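Local atomic coordinates of SmhA (Serratia marcescens, PDB entry 7A27), a protein that is one component of the tripartite alpha-pore-forming toxin Smh, probably acts with its partners to form membrane pores, and can bind calcium. Residues 57-61 with 143-147. Coordinates in Å, arbitrary orientation, origin at the centre of the assembly. Residues are numbered along the deposited sequence.
Sequences YQNQL and LMGNF
Long antiparallel helices can hold one another at a distance through a few large side chains, and the helical bundle of this alpha-pore-forming toxin component offers an example where helix 48-96 meets helix 104-155. Both segments are regular alpha-helix; their N-to-C directions lie 164° apart, nearly antiparallel, and their axes approach to 11.4 Å, with Tyr57 CA 7.4 Å from Phe147 CA. Interlocking side chains from both helices bridge this spacing, Tyr57 burying the largest area. Its chi1, near 180° (t), sends the ring across to the facing helix, into a hollow walled by Leu143, Met144 and Phe147. Phe147, also t at chi1, reaches back the other way, so the two rings overlap in an offset stack, centroids 4.1 Å apart and planes at 18°. The overlap is reciprocal: Phe147 CB sits 3.6 Å above the centroid of the Tyr57 ring, while Tyr57 CB lies 4.3 Å from that of Phe147, both CH-pi contacts. One turn away the direction of filling reverses. Leu143 fills the hollow between Tyr57, Gln60 and Leu61, its CG 4.0 Å from Tyr57 CE1, its CD1 3.6 Å from Gln60 CG and its CD2 4.3 Å from Leu61 CD2. No hydrogen bond joins the segments. Helix 272-299 adds Val280, Gln281 and Ala284, and the phenol hydrogen-bonds to Gln281, while Tyr57 OH also rests 3.4 Å from Met144 CG.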
ATOM      1  N   TYR A  57     -17.963  11.014  10.607  1.00 78.19           N
ATOM      2  CA  TYR A  57     -17.324   9.970   9.771  1.00 77.34           C
ATOM      3  C   TYR A  57     -16.110  10.569   9.061  1.00 76.99           C
ATOM      4  O   TYR A  57     -15.036   9.941   9.075  1.00 75.51           O
ATOM      5  CB  TYR A  57     -18.326   9.379   8.780  1.00 76.67           C
ATOM      6  CG  TYR A  57     -17.825   8.247   7.909  1.00 74.24           C
ATOM      7  CD1 TYR A  57     -17.284   7.091   8.457  1.00 73.94           C
ATOM      8  CD2 TYR A  57     -17.992   8.285   6.535  1.00 72.81           C
ATOM      9  CE1 TYR A  57     -16.878   6.035   7.658  1.00 72.91           C
ATOM     10  CE2 TYR A  57     -17.601   7.234   5.723  1.00 71.92           C
ATOM     11  CZ  TYR A  57     -17.044   6.104   6.284  1.00 71.54           C
ATOM     12  OH  TYR A  57     -16.672   5.076   5.469  1.00 69.87           O
ATOM     13  N   GLN A  58     -16.266  11.751   8.468  1.00 78.58           N
ATOM     14  CA  GLN A  58     -15.178  12.431   7.724  1.00 79.66           C
ATOM     15  C   GLN A  58     -14.013  12.679   8.690  1.00 80.26           C
ATOM     16  O   GLN A  58     -12.844  12.464   8.281  1.00 81.28           O
ATOM     17  CB  GLN A  58     -15.692  13.715   7.065  1.00 81.34           C
ATOM     18  CG  GLN A  58     -14.739  14.278   6.025  1.00 81.72           C
ATOM     19  CD  GLN A  58     -15.381  15.335   5.164  1.00 83.88           C
ATOM     20  OE1 GLN A  58     -16.276  16.071   5.589  1.00 85.61           O
ATOM     21  NE2 GLN A  58     -14.886  15.440   3.941  1.00 84.94           N
ATOM     22  N   ASN A  59     -14.318  13.067   9.932  1.00 80.95           N
ATOM     23  CA  ASN A  59     -13.307  13.341  10.987  1.00 80.83           C
ATOM     24  C   ASN A  59     -12.596  12.032  11.352  1.00 80.50           C
ATOM     25  O   ASN A  59     -11.364  12.010  11.351  1.00 80.03           O
ATOM     26  CB  ASN A  59     -13.905  13.963  12.249  1.00 81.30           C
ATOM     27  CG  ASN A  59     -12.807  14.408  13.190  1.00 81.36           C
ATOM     28  OD1 ASN A  59     -12.597  13.777  14.223  1.00 79.76           O
ATOM     29  ND2 ASN A  59     -12.052  15.427  12.794  1.00 80.83           N
ATOM     30  N   GLN A  60     -13.358  10.968  11.621  1.00 79.84           N
ATOM     31  CA  GLN A  60     -12.815   9.669  12.066  1.00 78.41           C
ATOM     32  C   GLN A  60     -11.914   9.088  10.963  1.00 75.58           C
ATOM     33  O   GLN A  60     -10.921   8.436  11.313  1.00 75.24           O
ATOM     34  CB  GLN A  60     -13.974   8.807  12.576  1.00 79.70           C
ATOM     35  CG  GLN A  60     -13.530   7.492  13.220  1.00 81.45           C
ATOM     36  CD  GLN A  60     -12.581   7.603  14.399  1.00 82.08           C
ATOM     37  OE1 GLN A  60     -11.471   7.042  14.384  1.00 79.88           O
ATOM     38  NE2 GLN A  60     -13.022   8.312  15.436  1.00 82.72           N
ATOM     39  N   LEU A  61     -12.194   9.368   9.686  1.00 74.33           N
ATOM     40  CA  LEU A  61     -11.386   8.882   8.524  1.00 71.99           C
ATOM     41  C   LEU A  61     -10.064   9.654   8.433  1.00 71.60           C
ATOM     42  O   LEU A  61      -9.028   9.014   8.206  1.00 68.80           O
ATOM     43  CB  LEU A  61     -12.168   9.028   7.216  1.00 70.93           C
ATOM     44  CG  LEU A  61     -13.255   7.987   6.963  1.00 70.33           C
ATOM     45  CD1 LEU A  61     -14.089   8.397   5.765  1.00 70.61           C
ATOM     46  CD2 LEU A  61     -12.668   6.596   6.764  1.00 68.15           C
ATOM     47  N   LEU A 143     -16.582   0.587  10.956  1.00 75.11           N
ATOM     48  CA  LEU A 143     -16.737   2.063  10.857  1.00 75.66           C
ATOM     49  C   LEU A 143     -17.395   2.386   9.518  1.00 75.13           C
ATOM     50  O   LEU A 143     -18.361   3.180   9.508  1.00 76.76           O
ATOM     51  CB  LEU A 143     -15.377   2.761  10.954  1.00 75.46           C
ATOM     52  CG  LEU A 143     -15.439   4.297  10.906  1.00 75.68           C
ATOM     53  CD1 LEU A 143     -15.853   4.882  12.251  1.00 78.26           C
ATOM     54  CD2 LEU A 143     -14.110   4.890  10.494  1.00 74.34           C
ATOM     55  N   MET A 144     -16.867   1.810   8.436  1.00 74.35           N
ATOM     56  CA  MET A 144     -17.391   1.992   7.058  1.00 75.39           C
ATOM     57  C   MET A 144     -18.740   1.264   6.945  1.00 76.14           C
ATOM     58  O   MET A 144     -19.696   1.846   6.369  1.00 76.35           O
ATOM     59  CB  MET A 144     -16.406   1.450   6.019  1.00 74.90           C
ATOM     60  CG  MET A 144     -16.791   1.804   4.600  1.00 76.51           C
ATOM     61  SD  MET A 144     -15.578   1.259   3.385  1.00 77.15           S
ATOM     62  CE  MET A 144     -15.701  -0.520   3.563  1.00 78.10           C
ATOM     63  N   GLY A 145     -18.820   0.051   7.497  1.00 76.28           N
ATOM     64  CA  GLY A 145     -20.046  -0.761   7.501  1.00 78.22           C
ATOM     65  C   GLY A 145     -21.222   0.006   8.079  1.00 80.67           C
ATOM     66  O   GLY A 145     -22.331  -0.099   7.519  1.00 84.89           O
ATOM     67  N   ASN A 146     -20.999   0.745   9.167  1.00 79.12           N
ATOM     68  CA  ASN A 146     -22.052   1.509   9.886  1.00 79.25           C
ATOM     69  C   ASN A 146     -22.476   2.716   9.047  1.00 78.95           C
ATOM     70  O   ASN A 146     -23.668   3.064   9.067  1.00 79.75           O
ATOM     71  CB  ASN A 146     -21.597   1.964  11.272  1.00 78.88           C
ATOM     72  CG  ASN A 146     -21.532   0.834  12.275  1.00 78.61           C
ATOM     73  OD1 ASN A 146     -22.206  -0.184  12.132  1.00 78.67           O
ATOM     74  ND2 ASN A 146     -20.737   1.023  13.310  1.00 78.51           N
ATOM     75  N   PHE A 147     -21.541   3.349   8.347  1.00 77.03           N
ATOM     76  CA  PHE A 147     -21.862   4.544   7.536  1.00 77.36           C
ATOM     77  C   PHE A 147     -22.640   4.076   6.302  1.00 77.95           C
ATOM     78  O   PHE A 147     -23.544   4.822   5.884  1.00 80.68           O
ATOM     79  CB  PHE A 147     -20.615   5.376   7.212  1.00 75.72           C
ATOM     80  CG  PHE A 147     -20.940   6.721   6.605  1.00 74.15           C
ATOM     81  CD1 PHE A 147     -21.519   7.717   7.374  1.00 74.21           C
ATOM     82  CD2 PHE A 147     -20.724   6.971   5.258  1.00 72.05           C
ATOM     83  CE1 PHE A 147     -21.844   8.941   6.815  1.00 73.76           C
ATOM     84  CE2 PHE A 147     -21.044   8.200   4.699  1.00 71.90           C
ATOM     85  CZ  PHE A 147     -21.610   9.182   5.478  1.00 72.87           C
TER